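Side-chain contacts in SorB (Sorangium cellulosum, PDB 6B2V), which contains a pyran synthase domain in module nine of the sorangicin polyketide assembly line, where it probably closes a pyran ring in the growing antibiotic chain: residues L61-A64 and V65-L68; A73-A77 and A78-I82; S108-S112 and G113-E117; R163-A166 and M167-A171; P216-F219 and L220-Q224. All blocks are in the same frame, centred on the assembly; numbering follows the deposited sequence.

Contact 1 (L61-A64 and V65-L68)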
loop_
_atom_site.group_PDB
_atom_site.type_symbol
_atom_site.label_atom_id
_atom_site.label_comp_id
_atom_site.label_asym_id
_atom_site.label_seq_id
_atom_site.Cartn_x
_atom_site.Cartn_y
_atom_site.Cartn_z
ATOM N N LEU A 61 9.520 -1.304 11.202
ATOM C CA LEU A 61 9.030 -0.075 10.613
ATOM C C LEU A 61 7.589 -0.268 10.157
ATOM O O LEU A 61 7.297 -1.124 9.422
ATOM C CB LEU A 61 9.928 0.320 9.445
ATOM C CG LEU A 61 9.421 1.435 8.544
ATOM C CD1 LEU A 61 9.451 2.758 9.257
ATOM C CD2 LEU A 61 10.187 1.524 7.266
ATOM N N PHE A 62 6.687 0.587 10.609
ATOM C CA PHE A 62 5.290 0.432 10.258
ATOM C C PHE A 62 5.195 0.685 8.778
ATOM O O PHE A 62 5.520 1.727 8.333
ATOM C CB PHE A 62 4.477 1.460 11.060
ATOM C CG PHE A 62 3.026 1.137 11.217
ATOM C CD1 PHE A 62 2.144 1.436 10.251
ATOM C CD2 PHE A 62 2.554 0.596 12.375
ATOM C CE1 PHE A 62 0.800 1.195 10.400
ATOM C CE2 PHE A 62 1.211 0.309 12.530
ATOM C CZ PHE A 62 0.335 0.606 11.537
ATOM N N PRO A 63 4.664 -0.275 8.041
ATOM C CA PRO A 63 4.630 -0.127 6.606
ATOM C C PRO A 63 3.679 0.933 6.149
ATOM O O PRO A 63 2.612 1.052 6.657
ATOM C CB PRO A 63 4.170 -1.505 6.102
ATOM C CG PRO A 63 4.387 -2.404 7.215
ATOM C CD PRO A 63 4.197 -1.595 8.447
ATOM N N ALA A 64 4.046 1.568 5.063
ATOM C CA ALA A 64 3.224 2.625 4.489
ATOM C C ALA A 64 1.823 2.117 4.150
ATOM O O ALA A 64 0.835 2.697 4.419
ATOM C CB ALA A 64 3.883 3.159 3.226
ATOM N N VAL A 65 1.813 0.920 3.611
ATOM C CA VAL A 65 0.619 0.274 3.198
ATOM C C VAL A 65 -0.316 -0.055 4.350
ATOM O O VAL A 65 -1.465 -0.180 4.171
ATOM C CB VAL A 65 0.952 -0.906 2.248
ATOM C CG1 VAL A 65 1.347 -2.165 2.970
ATOM C CG2 VAL A 65 0.022 -1.047 1.087
ATOM N N ALA A 66 0.243 -0.292 5.525
ATOM C CA ALA A 66 -0.543 -0.593 6.715
ATOM C C ALA A 66 -1.373 0.590 7.178
ATOM O O ALA A 66 -2.358 0.408 7.775
ATOM C CB ALA A 66 0.289 -1.162 7.838
ATOM N N TYR A 67 -0.914 1.805 6.903
ATOM C CA TYR A 67 -1.690 2.975 7.263
ATOM C C TYR A 67 -2.980 3.036 6.480
ATOM O O TYR A 67 -3.958 3.524 6.950
ATOM C CB TYR A 67 -0.885 4.258 7.054
ATOM C CG TYR A 67 0.345 4.436 7.952
ATOM C CD1 TYR A 67 0.211 4.833 9.248
ATOM C CD2 TYR A 67 1.592 4.306 7.454
ATOM C CE1 TYR A 67 1.305 5.001 10.045
ATOM C CE2 TYR A 67 2.690 4.465 8.236
ATOM C CZ TYR A 67 2.556 4.823 9.527
ATOM O OH TYR A 67 3.679 5.014 10.252
ATOM N N LEU A 68 -2.915 2.625 5.227
ATOM C CA LEU A 68 -4.066 2.624 4.375
ATOM C C LEU A 68 -5.077 1.644 4.904
ATOM O O LEU A 68 -6.207 1.914 4.941
ATOM C CB LEU A 68 -3.709 2.257 2.934
ATOM C CG LEU A 68 -2.733 3.188 2.219
ATOM C CD1 LEU A 68 -2.378 2.699 0.848
ATOM C CD2 LEU A 68 -3.249 4.606 2.144
HETATM O O HOH W 1 6.175 4.218 9.183
#
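Ala64 O accepts two hydrogen bonds, from Tyr67 N (3.2 Å from Ala64 O) and from NE1 of Trp90 on strand 82-90. Ala66 N binds Pro63 O at 2.9 Å, and the two i to i+3 backbone bonds together form the opening turn of helix 64-77, the long helix of the predicted N-terminal hotdog fold. Beside this turn the rings of Phe62 and Tyr67 cross obliquely, with planes 40° apart and centroids 4.6 Å from each other. Phe62 CD1 lies over one face of the Tyr67 ring, displaced toward its rim, 3.5 Å from Tyr67 CZ. With CG of Phe62 anti to its own backbone N (chi1 -159°), the ring folds back over the helix start, and Phe62 CE1 lies 3.5 Å from Ala66 CB. A water completes the join: it donates to Phe62 O at 2.7 Å, and it lies in the plane of the tyrosine ring, 2.8 Å from Tyr67 OH. The Phe62 ring is held further by edge-to-face partners, Phe48 and Phe54, while Leu94 touches the side chain of Tyr67.

Contact 2 (A73-A77 and A78-I82)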
loop_
_atom_site.group_PDB
_atom_site.type_symbol
_atom_site.label_atom_id
_atom_site.label_comp_id
_atom_site.label_asym_id
_atom_site.label_seq_id
_atom_site.Cartn_x
_atom_site.Cartn_y
_atom_site.Cartn_z
ATOM N N ALA A 73 -9.949 0.310 7.851
ATOM C CA ALA A 73 -10.523 -0.470 8.921
ATOM C C ALA A 73 -11.242 0.428 9.922
ATOM O O ALA A 73 -12.269 0.076 10.418
ATOM C CB ALA A 73 -9.473 -1.293 9.581
ATOM N N ALA A 74 -10.678 1.580 10.215
ATOM C CA ALA A 74 -11.321 2.503 11.143
ATOM C C ALA A 74 -12.641 3.023 10.590
ATOM O O ALA A 74 -13.585 3.171 11.297
ATOM C CB ALA A 74 -10.391 3.643 11.520
ATOM N N ALA A 75 -12.660 3.337 9.319
ATOM C CA ALA A 75 -13.861 3.778 8.684
ATOM C C ALA A 75 -14.914 2.665 8.688
ATOM O O ALA A 75 -16.063 2.949 8.866
ATOM C CB ALA A 75 -13.583 4.255 7.280
ATOM N N GLU A 76 -14.494 1.416 8.475
ATOM C CA GLU A 76 -15.411 0.265 8.505
ATOM C C GLU A 76 -15.975 0.123 9.896
ATOM O O GLU A 76 -17.105 -0.202 10.054
ATOM C CB GLU A 76 -14.768 -1.057 8.030
ATOM C CG GLU A 76 -15.749 -2.139 7.683
ATOM C CD GLU A 76 -15.180 -3.269 6.850
ATOM O OE1 GLU A 76 -15.851 -3.714 5.933
ATOM O OE2 GLU A 76 -14.102 -3.711 7.141
ATOM N N ALA A 77 -15.173 0.396 10.914
ATOM C CA ALA A 77 -15.618 0.334 12.304
ATOM C C ALA A 77 -16.625 1.385 12.665
ATOM O O ALA A 77 -17.478 1.170 13.490
ATOM C CB ALA A 77 -14.480 0.321 13.280
ATOM N N ALA A 78 -16.561 2.485 11.956
ATOM C CA ALA A 78 -17.476 3.592 12.112
ATOM C C ALA A 78 -18.694 3.430 11.218
ATOM O O ALA A 78 -19.294 4.384 10.919
ATOM C CB ALA A 78 -16.785 4.882 11.790
ATOM N N ASP A 79 -18.913 2.246 10.701
ATOM C CA ASP A 79 -20.006 1.936 9.807
ATOM C C ASP A 79 -20.009 2.671 8.481
ATOM O O ASP A 79 -21.022 2.922 7.927
ATOM C CB ASP A 79 -21.337 2.124 10.521
ATOM C CG ASP A 79 -21.440 1.305 11.773
ATOM O OD1 ASP A 79 -21.190 0.131 11.728
ATOM O OD2 ASP A 79 -21.806 1.854 12.811
ATOM N N LEU A 80 -18.847 3.017 7.966
ATOM C CA LEU A 80 -18.759 3.695 6.691
ATOM C C LEU A 80 -18.396 2.691 5.612
ATOM O O LEU A 80 -17.741 1.745 5.869
ATOM C CB LEU A 80 -17.739 4.840 6.731
ATOM C CG LEU A 80 -17.885 5.747 7.938
ATOM C CD1 LEU A 80 -16.713 6.678 8.129
ATOM C CD2 LEU A 80 -19.182 6.515 7.893
ATOM N N SER A 81 -18.825 2.956 4.395
ATOM C CA SER A 81 -18.585 2.091 3.275
ATOM C C SER A 81 -17.570 2.757 2.347
ATOM O O SER A 81 -17.842 3.722 1.754
ATOM C CB SER A 81 -19.934 1.834 2.574
ATOM O OG SER A 81 -19.812 0.923 1.531
ATOM N N ILE A 82 -16.413 2.154 2.217
ATOM C CA ILE A 82 -15.311 2.776 1.510
ATOM C C ILE A 82 -15.007 2.183 0.166
ATOM O O ILE A 82 -14.846 1.021 0.053
ATOM C CB ILE A 82 -14.050 2.640 2.384
ATOM C CG1 ILE A 82 -14.256 3.202 3.782
ATOM C CG2 ILE A 82 -12.825 3.244 1.745
ATOM C CD1 ILE A 82 -14.715 4.608 3.818
HETATM O O HOH W 2 -19.905 2.587 14.788
#
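Where helix 64-77 runs out, the carbonyls of Ala75 and Glu76 are taken up by amides of the residues that leave it. Leu80 N reaches Ala75 O over 2.9 Å with an N-H...O angle of 155°, and Asp79 N reaches Glu76 O at 3.1 Å from above the carbonyl plane. The amide of Ala78 is shared weakly between Ala74 O and Ala75 O. Asp79 makes the reversal by adopting a positive phi of 63°, after which the chain doubles back along the last turn. Leu80 therefore comes to lie against the carbonyl it binds, its CB 3.3 Å from Ala75 O, and Leu80 CD1 lies 4.0 Å from Ala75 CB. Ile82 closes in on the same methyl; Ala75 CB to Ile82 CD1 is 3.7 Å. Its chi1 of -55° sets CG1 anti to the carbonyl carbon, which brings CG1 and CD1 both against Ala75 CB. At the outer side, one water lies 2.8 Å from Asp79 OD2 and 3.1 Å from Ala77 O. Glu76 OE2 forms a salt bridge with Arg72. Leu130 and Phe132 of strand 123-132 pack on the returning apolar side chains, while Phe44 meets Ala78. The paired bonds round a residue of positive phi define a Schellman motif, here passing the chain from helix 64-77 into strand 82-90 of the predicted N-terminal hotdog fold.

Contact 3 (S108-S112 and G113-E117)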
loop_
_atom_site.group_PDB
_atom_site.type_symbol
_atom_site.label_atom_id
_atom_site.label_comp_id
_atom_site.label_asym_id
_atom_site.label_seq_id
_atom_site.Cartn_x
_atom_site.Cartn_y
_atom_site.Cartn_z
ATOM N N SER A 108 -12.496 12.863 9.868
ATOM C CA SER A 108 -13.266 14.090 9.853
ATOM C C SER A 108 -14.042 14.241 8.549
ATOM O O SER A 108 -13.678 13.718 7.566
ATOM C CB SER A 108 -12.357 15.260 10.048
ATOM O OG SER A 108 -11.412 15.327 9.033
ATOM N N ASP A 109 -15.129 14.991 8.577
ATOM C CA ASP A 109 -15.956 15.130 7.406
ATOM C C ASP A 109 -15.236 15.811 6.266
ATOM O O ASP A 109 -14.535 16.721 6.452
ATOM C CB ASP A 109 -17.240 15.909 7.742
ATOM C CG ASP A 109 -18.217 15.118 8.582
ATOM O OD1 ASP A 109 -17.862 14.107 9.218
ATOM O OD2 ASP A 109 -19.374 15.556 8.659
ATOM N N ALA A 110 -15.406 15.277 5.071
ATOM C CA ALA A 110 -14.850 15.783 3.820
ATOM C C ALA A 110 -15.812 15.482 2.680
ATOM O O ALA A 110 -16.676 14.663 2.796
ATOM C CB ALA A 110 -13.494 15.185 3.498
ATOM N N GLU A 111 -15.612 16.156 1.566
ATOM C CA GLU A 111 -16.470 15.991 0.394
ATOM C C GLU A 111 -16.405 14.588 -0.138
ATOM O O GLU A 111 -17.397 14.041 -0.464
ATOM C CB GLU A 111 -16.126 17.012 -0.680
ATOM C CG GLU A 111 -16.695 16.799 -2.083
ATOM C CD GLU A 111 -16.848 18.100 -2.852
ATOM O OE1 GLU A 111 -16.131 19.040 -2.533
ATOM O OE2 GLU A 111 -17.675 18.188 -3.761
ATOM N N SER A 112 -15.238 14.015 -0.206
ATOM C CA SER A 112 -15.129 12.652 -0.665
ATOM C C SER A 112 -15.751 11.626 0.280
ATOM O O SER A 112 -16.013 10.517 -0.117
ATOM C CB SER A 112 -13.672 12.290 -0.836
ATOM O OG SER A 112 -13.171 12.866 -1.998
ATOM N N GLY A 113 -15.784 11.963 1.545
ATOM C CA GLY A 113 -16.217 11.056 2.558
ATOM C C GLY A 113 -15.610 11.509 3.870
ATOM O O GLY A 113 -16.234 12.130 4.668
ATOM N N ARG A 114 -14.390 11.064 4.125
ATOM C CA ARG A 114 -13.690 11.475 5.317
ATOM C C ARG A 114 -12.233 11.722 5.098
ATOM O O ARG A 114 -11.617 11.052 4.352
ATOM C CB ARG A 114 -13.707 10.410 6.390
ATOM C CG ARG A 114 -15.038 9.991 6.916
ATOM C CD ARG A 114 -15.587 11.013 7.888
ATOM N NE ARG A 114 -16.840 10.554 8.444
ATOM C CZ ARG A 114 -18.034 10.808 7.922
ATOM N NH1 ARG A 114 -18.187 11.555 6.872
ATOM N NH2 ARG A 114 -19.087 10.340 8.507
ATOM N N ALA A 115 -11.725 12.738 5.741
ATOM C CA ALA A 115 -10.300 12.914 5.779
ATOM C C ALA A 115 -9.771 12.075 6.951
ATOM O O ALA A 115 -10.420 11.914 7.923
ATOM C CB ALA A 115 -9.931 14.372 5.969
ATOM N N TYR A 116 -8.581 11.537 6.821
ATOM C CA TYR A 116 -7.978 10.836 7.911
ATOM C C TYR A 116 -6.559 11.363 8.190
ATOM O O TYR A 116 -5.940 11.845 7.326
ATOM C CB TYR A 116 -7.890 9.298 7.649
ATOM C CG TYR A 116 -6.921 8.832 6.601
ATOM C CD1 TYR A 116 -5.615 8.598 6.913
ATOM C CD2 TYR A 116 -7.322 8.598 5.327
ATOM C CE1 TYR A 116 -4.723 8.157 5.966
ATOM C CE2 TYR A 116 -6.453 8.168 4.378
ATOM C CZ TYR A 116 -5.159 7.941 4.692
ATOM O OH TYR A 116 -4.329 7.530 3.702
ATOM N N GLU A 117 -6.164 11.302 9.439
ATOM C CA GLU A 117 -4.830 11.613 9.849
ATOM C C GLU A 117 -4.406 10.569 10.847
ATOM O O GLU A 117 -5.077 10.351 11.806
ATOM C CB GLU A 117 -4.746 12.975 10.499
ATOM C CG GLU A 117 -3.341 13.388 10.896
ATOM C CD GLU A 117 -3.309 14.660 11.753
ATOM O OE1 GLU A 117 -3.520 14.598 12.952
ATOM O OE2 GLU A 117 -3.103 15.682 11.147
#
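Both side chains of the pair Asp109 and Arg114 leave the backbone with CG beside their own N (chi1 -72° and -61°), and a bend at chi2 of Arg114 brings its chain alongside Asp109. Asp109 OD1 then rests over one face of the guanidinium, toward its rim, 3.5 Å from Arg114 NH1. This salt bridge works through charge alone, since no N-H aims at the oxygen. Arg114 NH1 instead donates to Gly113 O at 3.0 Å, while Ala110 N reaches the same carbonyl oxygen at 3.3 Å from the opposite face of its plane. On the way, the CD of Arg114 lies 3.3 Å from Ser108 O. That oxygen accepts Ala115 N at 2.8 Å, and Ser108 N binds Ala115 O at 3.0 Å; both bonds lie in the carbonyl plane and make an antiparallel hydrogen-bonded pair. Ser108 OG touches Ala115 CB at 3.5 Å. Glu111 and Ser112 carry the turn of this beta hairpin. Strand 113-120 is flanked on its other edge by strand 123-132, bonding Arg114 to Leu130, and Tyr116 points inward against helix 64-77, meeting Ala71.

Contact 4 (R163-A166 and M167-A171)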
loop_
_atom_site.group_PDB
_atom_site.type_symbol
_atom_site.label_atom_id
_atom_site.label_comp_id
_atom_site.label_asym_id
_atom_site.label_seq_id
_atom_site.Cartn_x
_atom_site.Cartn_y
_atom_site.Cartn_z
ATOM N N ARG A 163 17.949 -8.798 -5.870
ATOM C CA ARG A 163 17.965 -7.411 -6.227
ATOM C C ARG A 163 17.338 -6.467 -5.236
ATOM O O ARG A 163 17.874 -5.426 -4.982
ATOM C CB ARG A 163 17.311 -7.195 -7.581
ATOM C CG ARG A 163 18.055 -7.854 -8.707
ATOM C CD ARG A 163 19.310 -7.084 -9.112
ATOM N NE ARG A 163 19.028 -5.701 -9.419
ATOM C CZ ARG A 163 18.613 -5.285 -10.603
ATOM N NH1 ARG A 163 18.439 -6.141 -11.576
ATOM N NH2 ARG A 163 18.380 -4.024 -10.812
ATOM N N ASN A 164 16.177 -6.806 -4.750
ATOM C CA ASN A 164 15.498 -5.926 -3.830
ATOM C C ASN A 164 16.135 -5.850 -2.474
ATOM O O ASN A 164 16.212 -4.811 -1.913
ATOM C CB ASN A 164 14.008 -6.178 -3.786
ATOM C CG ASN A 164 13.322 -5.769 -5.063
ATOM O OD1 ASN A 164 13.236 -4.638 -5.347
ATOM N ND2 ASN A 164 12.849 -6.723 -5.813
ATOM N N GLU A 165 16.628 -6.980 -1.978
ATOM C CA GLU A 165 17.314 -7.044 -0.690
ATOM C C GLU A 165 18.574 -6.221 -0.729
ATOM O O GLU A 165 18.904 -5.559 0.187
ATOM C CB GLU A 165 17.634 -8.473 -0.289
ATOM C CG GLU A 165 16.458 -9.260 0.243
ATOM C CD GLU A 165 16.857 -10.642 0.719
ATOM O OE1 GLU A 165 18.004 -11.032 0.491
ATOM O OE2 GLU A 165 16.055 -11.326 1.301
ATOM N N ALA A 166 19.242 -6.232 -1.859
ATOM C CA ALA A 166 20.454 -5.456 -2.042
ATOM C C ALA A 166 20.189 -3.969 -1.984
ATOM O O ALA A 166 21.080 -3.191 -1.693
ATOM C CB ALA A 166 21.123 -5.815 -3.339
ATOM N N MET A 167 18.967 -3.621 -2.297
ATOM C CA MET A 167 18.543 -2.253 -2.312
ATOM C C MET A 167 17.970 -1.793 -0.999
ATOM O O MET A 167 17.504 -0.707 -0.924
ATOM C CB MET A 167 17.673 -1.948 -3.525
ATOM C CG MET A 167 18.542 -1.862 -4.790
ATOM S SD MET A 167 17.743 -1.343 -6.300
ATOM C CE MET A 167 16.343 -2.502 -6.342
ATOM N N GLY A 168 18.034 -2.614 0.022
ATOM C CA GLY A 168 17.561 -2.185 1.305
ATOM C C GLY A 168 16.096 -2.274 1.660
ATOM O O GLY A 168 15.688 -1.673 2.582
ATOM N N MET A 169 15.356 -3.094 0.947
ATOM C CA MET A 169 13.939 -3.247 1.226
ATOM C C MET A 169 13.745 -3.733 2.640
ATOM O O MET A 169 14.347 -4.696 3.039
ATOM C CB MET A 169 13.386 -4.268 0.227
ATOM C CG MET A 169 11.986 -4.734 0.429
ATOM S SD MET A 169 11.473 -5.990 -0.753
ATOM C CE MET A 169 12.530 -7.393 -0.363
ATOM N N PRO A 170 12.898 -3.067 3.402
ATOM C CA PRO A 170 12.615 -3.491 4.772
ATOM C C PRO A 170 11.878 -4.823 4.871
ATOM O O PRO A 170 12.039 -5.530 5.786
ATOM C CB PRO A 170 11.779 -2.349 5.335
ATOM C CG PRO A 170 12.045 -1.236 4.453
ATOM C CD PRO A 170 12.357 -1.745 3.115
ATOM N N ALA A 171 11.040 -5.102 3.892
ATOM C CA ALA A 171 10.252 -6.322 3.906
ATOM C C ALA A 171 11.055 -7.629 3.809
ATOM O O ALA A 171 11.975 -7.720 3.082
ATOM C CB ALA A 171 9.256 -6.293 2.775
#
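Asn164 is met by two methionines from the chain that follows its helix. The terminal CE of Met167 comes to 3.9 Å from Asn164 OD1 and also reaches the backbone, 3.6 Å from Arg163 O. Met169 comes in beside the CB of Asn164, with SD at 4.0 Å and CE at 3.9 Å from Asn164 CB. Each thioether is bent at its last torsion: Met167 curls its methyl back toward the helix (chi3 -52°), and Met169 turns its own round the asparagine stem (chi3 65°). These positions depend on how helix 160-166 ends, at a turn closed by a positive-phi glycine in the predicted C-terminal hotdog fold. Gly168 N binds Glu165 O at 3.1 Å. Met169 N makes a long, weak bond to Asn164 O at 3.4 Å, and Met167 N divides itself weakly between Arg163 O and Asn164 O. The positive phi of Gly168 (84°) turns the chain so that Met169, just beyond, comes back against Asn164, while Met167 lies at the helix end itself. Farther out, helix 207-225 backs the group: Met167 packs on Leu222, Met169 on Val215 and Asn164 on Phe219. ND2 of Asn164 bonds to Ala160 O, one turn earlier in the same helix. Its OD1, by contrast, is buried without a hydrogen-bond partner in the model. The oxygen thus faces a methyl group and an aromatic ring, an apolar surrounding that would give a carbonyl dipole little compensation, so the position of the amide appears to rest mainly on its ND2 bond and on packing.

Contact 5 (P216-F219 and L220-Q224)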
loop_
_atom_site.group_PDB
_atom_site.type_symbol
_atom_site.label_atom_id
_atom_site.label_comp_id
_atom_site.label_asym_id
_atom_site.label_seq_id
_atom_site.Cartn_x
_atom_site.Cartn_y
_atom_site.Cartn_z
ATOM N N PRO A 216 7.222 -4.008 -6.870
ATOM C CA PRO A 216 7.559 -3.913 -8.283
ATOM C C PRO A 216 7.608 -2.470 -8.797
ATOM O O PRO A 216 8.359 -2.201 -9.660
ATOM C CB PRO A 216 6.481 -4.768 -8.958
ATOM C CG PRO A 216 6.205 -5.754 -7.943
ATOM C CD PRO A 216 6.170 -4.998 -6.659
ATOM N N ALA A 217 6.710 -1.617 -8.304
ATOM C CA ALA A 217 6.707 -0.205 -8.658
ATOM C C ALA A 217 7.944 0.528 -8.133
ATOM O O ALA A 217 8.471 1.335 -8.792
ATOM C CB ALA A 217 5.428 0.467 -8.159
ATOM N N ILE A 218 8.307 0.230 -6.906
ATOM C CA ILE A 218 9.484 0.822 -6.340
ATOM C C ILE A 218 10.749 0.352 -7.072
ATOM O O ILE A 218 11.589 1.121 -7.368
ATOM C CB ILE A 218 9.566 0.554 -4.849
ATOM C CG1 ILE A 218 8.467 1.296 -4.156
ATOM C CG2 ILE A 218 10.923 0.953 -4.306
ATOM C CD1 ILE A 218 8.167 0.786 -2.784
ATOM N N PHE A 219 10.780 -0.919 -7.419
ATOM C CA PHE A 219 11.879 -1.450 -8.175
ATOM C C PHE A 219 11.991 -0.698 -9.518
ATOM O O PHE A 219 13.042 -0.317 -9.903
ATOM C CB PHE A 219 11.666 -2.980 -8.354
ATOM C CG PHE A 219 12.612 -3.629 -9.299
ATOM C CD1 PHE A 219 12.325 -3.671 -10.609
ATOM C CD2 PHE A 219 13.768 -4.150 -8.860
ATOM C CE1 PHE A 219 13.186 -4.233 -11.501
ATOM C CE2 PHE A 219 14.642 -4.745 -9.742
ATOM C CZ PHE A 219 14.345 -4.776 -11.055
ATOM N N LEU A 220 10.882 -0.452 -10.175
ATOM C CA LEU A 220 10.881 0.275 -11.411
ATOM C C LEU A 220 11.407 1.710 -11.232
ATOM O O LEU A 220 12.125 2.201 -12.024
ATOM C CB LEU A 220 9.476 0.296 -12.005
ATOM C CG LEU A 220 9.235 0.440 -13.462
ATOM C CD1 LEU A 220 10.125 -0.492 -14.258
ATOM C CD2 LEU A 220 7.787 0.085 -13.675
ATOM N N SER A 221 11.020 2.335 -10.124
ATOM C CA SER A 221 11.445 3.698 -9.830
ATOM C C SER A 221 12.941 3.735 -9.727
ATOM O O SER A 221 13.529 4.590 -10.234
ATOM C CB SER A 221 10.806 4.206 -8.508
ATOM O OG SER A 221 11.078 5.567 -8.242
ATOM N N LEU A 222 13.507 2.766 -9.053
ATOM C CA LEU A 222 14.960 2.668 -8.922
ATOM C C LEU A 222 15.689 2.417 -10.246
ATOM O O LEU A 222 16.604 3.104 -10.589
ATOM C CB LEU A 222 15.333 1.597 -7.905
ATOM C CG LEU A 222 14.928 1.959 -6.482
ATOM C CD1 LEU A 222 15.151 0.745 -5.615
ATOM C CD2 LEU A 222 15.721 3.105 -5.961
ATOM N N ILE A 223 15.054 1.430 -11.015
ATOM C CA ILE A 223 15.923 1.198 -12.157
ATOM C C ILE A 223 15.749 2.275 -13.224
ATOM O O ILE A 223 16.730 2.737 -13.807
ATOM C CB ILE A 223 15.666 -0.182 -12.791
ATOM C CG1 ILE A 223 14.231 -0.269 -13.316
ATOM C CG2 ILE A 223 15.938 -1.289 -11.783
ATOM C CD1 ILE A 223 14.114 -0.051 -14.808
ATOM N N GLN A 224 14.673 3.025 -13.251
ATOM C CA GLN A 224 14.591 4.144 -14.123
ATOM C C GLN A 224 15.541 5.266 -13.796
ATOM O O GLN A 224 15.926 5.985 -14.651
ATOM C CB GLN A 224 13.171 4.656 -14.254
ATOM C CG GLN A 224 12.238 3.713 -15.001
ATOM C CD GLN A 224 11.034 4.413 -15.589
ATOM O OE1 GLN A 224 10.283 4.959 -14.898
ATOM N NE2 GLN A 224 10.926 4.410 -16.873
#
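This is an i to i+4 contact within a single helix, 207-225, the long helix of the predicted C-terminal hotdog fold, and it is led by Phe219 and Ile223. CG2 of Ile223 stands over one face of the phenyl ring in a CH-pi contact, 4.1 Å from the centroid of the Phe219 ring and 20° off its normal. The methyl is shifted toward the rim, so its closest ring atom is CZ: Phe219 CZ to Ile223 CG2 is 3.9 Å. Phe219 holds CG opposite its backbone N (chi1 171°), which lays the ring along the helix toward the next turn. Ile223 places CG1 between its backbone N and carbonyl carbon (chi1 62°), and CG2 thereby falls on the side of the ring. Both of its branches also rest on the carbonyl they straddle, with CG1 3.6 Å from Phe219 O. Beneath them the backbone is regular, with i to i+4 bonds from Ile223 N to Phe219 O at 2.9 Å, from Leu222 N to Ile218 O at 3.0 Å and from Leu220 N to Pro216 O at 3.1 Å. The edge-to-face ring of His183 further confines Phe219. On other sides, Ala217 packs on Val270 and Leu220 on Tyr268, both of strand 267-273, and Ser221 OG bonds to Arg231. A buried helix lying on antiparallel strands in this way is the central element of the hotdog fold.

Overall arrangement
The five contacts follow one another along the chain in two groups, one in each predicted hotdog fold. Contacts 1 and 2 mark the start and end of helix 64-77, their centres 18 Å apart. Contact 3, at the turn of the hairpin of strands 101-110 and 113-120, touches both: Tyr116 OH lies 3.5 Å from Leu68 CD2, and Arg114 NH2 3.9 Å from Leu80 CD2. Contacts 4 and 5, centres 12 Å apart, pack on each other, helix 160-166 and the loop after it against helix 207-225. Contacts 2 and 4 lie across the chain's centre, their centres about 34 Å apart. Contact 1 sits near the junction, where helices 64-77 and 207-225 touch, consistent with the two halves packing as one domain.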